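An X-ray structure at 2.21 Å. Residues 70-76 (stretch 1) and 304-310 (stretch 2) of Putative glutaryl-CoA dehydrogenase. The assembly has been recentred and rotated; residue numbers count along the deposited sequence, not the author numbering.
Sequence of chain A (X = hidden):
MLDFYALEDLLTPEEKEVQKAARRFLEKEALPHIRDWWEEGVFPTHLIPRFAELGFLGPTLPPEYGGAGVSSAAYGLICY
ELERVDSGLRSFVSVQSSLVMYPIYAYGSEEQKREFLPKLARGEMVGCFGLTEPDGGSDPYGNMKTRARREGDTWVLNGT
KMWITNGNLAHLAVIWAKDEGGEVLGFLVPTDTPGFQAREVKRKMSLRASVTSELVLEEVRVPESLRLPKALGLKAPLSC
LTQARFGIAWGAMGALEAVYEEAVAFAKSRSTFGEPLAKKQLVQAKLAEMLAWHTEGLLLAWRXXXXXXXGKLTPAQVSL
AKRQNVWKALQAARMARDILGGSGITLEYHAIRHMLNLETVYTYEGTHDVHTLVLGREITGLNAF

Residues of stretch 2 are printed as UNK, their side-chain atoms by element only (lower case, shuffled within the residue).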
# COMPACT_ATOMS: atom_id res chain seq x y z
N VAL A 70 -1.07 16.56 -36.93
CA VAL A 70 -1.45 17.31 -35.73
C VAL A 70 -0.42 17.05 -34.66
O VAL A 70 0.51 16.28 -34.87
CB VAL A 70 -2.84 16.93 -35.23
CG1 VAL A 70 -3.86 17.19 -36.31
CG2 VAL A 70 -2.87 15.47 -34.81
N SER A 71 -0.60 17.68 -33.50
CA SER A 71 0.35 17.56 -32.39
C SER A 71 0.33 16.25 -31.65
O SER A 71 -0.57 15.43 -31.81
CB SER A 71 0.12 18.68 -31.38
OG SER A 71 -1.05 18.43 -30.62
N SER A 72 1.34 16.07 -30.81
CA SER A 72 1.45 14.87 -29.99
C SER A 72 0.33 14.92 -28.97
O SER A 72 -0.27 13.90 -28.66
CB SER A 72 2.81 14.82 -29.29
OG SER A 72 3.83 14.51 -30.23
N ALA A 73 0.05 16.11 -28.45
CA ALA A 73 -1.01 16.27 -27.48
C ALA A 73 -2.31 15.74 -28.11
O ALA A 73 -3.08 15.01 -27.48
CB ALA A 73 -1.16 17.74 -27.10
N ALA A 74 -2.53 16.09 -29.37
CA ALA A 74 -3.73 15.66 -30.09
C ALA A 74 -3.77 14.15 -30.22
O ALA A 74 -4.84 13.55 -30.11
CB ALA A 74 -3.77 16.32 -31.49
N TYR A 75 -2.62 13.53 -30.46
CA TYR A 75 -2.55 12.07 -30.57
C TYR A 75 -2.90 11.52 -29.19
O TYR A 75 -3.72 10.62 -29.07
CB TYR A 75 -1.13 11.65 -30.99
CG TYR A 75 -0.82 10.15 -30.92
CD1 TYR A 75 -1.75 9.20 -31.37
CD2 TYR A 75 0.41 9.69 -30.44
CE1 TYR A 75 -1.45 7.84 -31.34
CE2 TYR A 75 0.71 8.35 -30.41
CZ TYR A 75 -0.21 7.42 -30.86
OH TYR A 75 0.08 6.08 -30.80
N GLY A 76 -2.28 12.10 -28.16
CA GLY A 76 -2.55 11.67 -26.81
C GLY A 76 -4.02 11.79 -26.51
O GLY A 76 -4.61 10.91 -25.89
N UNK A 304 4.76 15.58 -21.20
CA UNK A 304 5.46 14.71 -22.11
C UNK A 304 5.10 15.04 -23.55
O UNK A 304 5.92 14.90 -24.44
c UNK A 304 5.67 10.93 -21.18
c UNK A 304 7.12 12.82 -20.42
c UNK A 304 5.08 13.26 -21.80
c UNK A 304 6.23 12.29 -21.53
N UNK A 305 3.86 15.46 -23.78
CA UNK A 305 3.40 15.80 -25.12
C UNK A 305 4.15 17.01 -25.64
O UNK A 305 4.55 17.04 -26.80
c UNK A 305 1.89 16.09 -25.13
N UNK A 306 4.36 18.00 -24.78
CA UNK A 306 5.09 19.19 -25.20
C UNK A 306 6.55 18.86 -25.42
O UNK A 306 7.12 19.22 -26.44
c UNK A 306 2.78 21.18 -25.25
c UNK A 306 4.93 20.31 -24.16
c UNK A 306 0.44 21.67 -25.90
n UNK A 306 -0.75 22.16 -25.59
n UNK A 306 1.43 21.70 -25.01
n UNK A 306 0.63 21.15 -27.10
c UNK A 306 3.48 20.77 -23.95
N UNK A 307 7.17 18.15 -24.48
CA UNK A 307 8.56 17.77 -24.63
C UNK A 307 8.74 17.00 -25.95
O UNK A 307 9.72 17.18 -26.67
c UNK A 307 9.53 16.47 -21.06
c UNK A 307 9.02 16.89 -23.46
c UNK A 307 10.54 18.44 -22.24
c UNK A 307 9.32 17.55 -22.12
N UNK A 308 7.76 16.16 -26.26
CA UNK A 308 7.83 15.35 -27.46
C UNK A 308 7.90 16.17 -28.75
O UNK A 308 8.74 15.91 -29.61
n UNK A 308 4.57 10.64 -30.07
c UNK A 308 6.81 13.34 -28.56
c UNK A 308 5.78 11.46 -29.82
c UNK A 308 6.64 14.40 -27.51
c UNK A 308 5.61 12.42 -28.65
N UNK A 309 7.03 17.16 -28.87
CA UNK A 309 7.04 17.99 -30.06
C UNK A 309 8.24 18.91 -30.15
O UNK A 309 8.61 19.32 -31.25
o UNK A 309 3.44 18.23 -30.02
c UNK A 309 5.76 18.81 -30.15
c UNK A 309 4.56 17.96 -30.51
o UNK A 309 4.75 17.02 -31.30
N UNK A 310 8.87 19.23 -29.02
CA UNK A 310 10.05 20.09 -29.06
C UNK A 310 11.34 19.28 -29.15
O UNK A 310 12.45 19.81 -29.03
c UNK A 310 10.05 21.06 -27.86
o UNK A 310 9.86 21.36 -24.27
c UNK A 310 9.40 21.39 -25.43
c UNK A 310 10.00 20.45 -26.47
o UNK A 310 8.45 22.15 -25.75

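Position 304 carries four side-chain carbons, forked at the second, and no polar atom. The side chain is out of reach of stretch 1. The fork at the second carbon identifies Leu-304, a buried residue on a helix that begins earlier in the chain; an apolar side chain suits that environment, although it adds nothing to this contact.

Position 305 has a single side-chain carbon, directed toward stretch 1. This CB lies 3.7 Å from CA of Ala-73 and 4.0 Å from its CB. One carbon means alanine, and Ala-305 sits where the backbones run nearest, its CA 5.0 Å from the CA of Ala-73. With a methyl group on each side, the two helices can touch almost backbone to backbone, and the apolar pair is buried.

Position 306 shows three carbons, a nitrogen, and then a carbon bearing two more nitrogens: a guanidinium group. Its CA-to-CB bond points away from stretch 1, but the long chain brings its end nearer, so that a terminal nitrogen lies 3.9 Å from CB of Ala-73. This is Arg-306, and the nitrogen is NH1. The approach is packing against a methyl group; the hydrogen bonds of NH1 and NH2 are made elsewhere in the structure.

Position 307 again has four carbons forked at the second, all out of reach of stretch 1. It is Leu-307, buried like Leu-304 and likewise outside the contact.

Position 308 has four carbons in a row ending in nitrogen. The third side-chain carbon packs 3.2 Å from OG of Ser-72, and the terminal nitrogen reaches the edge of the Tyr-75 ring, near the ring plane, 4.3 Å from CD2. The unbranched chain defines Lys-308, the carbon being CD and the nitrogen NZ. All four chi angles are t, so the chain is fully extended. The length of lysine lets its aliphatic part cover the serine while its amino group is hydrogen-bonded elsewhere in the structure.

Position 309 has two carbons, the second carrying two oxygens. One oxygen is 3.1 Å from N of Ser-72, the other 2.9 Å from its OG. This short carboxylate is Asp-309. The backbone N of Ser-72 donates to OD2 with an angle of 164°, and its OG donates to OD1, so both oxygens are used by one residue.

Position 310 has three carbons, the third carrying two oxygens, and is out of reach of stretch 1. Glu-310 is the first residue to leave helical geometry, and its exposed position readily accommodates a charged side chain.

The contact joins the start of one helix to the end of another, their directions 139° apart. At a helix N-terminus the first amide groups lack partners within the helix. Ser-71, the N-cap, meets one such need by accepting from N of Ala-74 through OG at 3.0 Å, while Asp-309 accepts from N of Ser-72. Beside this polar clasp, the small pair Ala-73 and Ala-305 permits close approach, and Lys-308 and Arg-306 add cover. Together the two stretches bury 307 Å², and the residues that touch are at least 232 positions apart in sequence.

Stretch 2 (304-310) LARLKDE
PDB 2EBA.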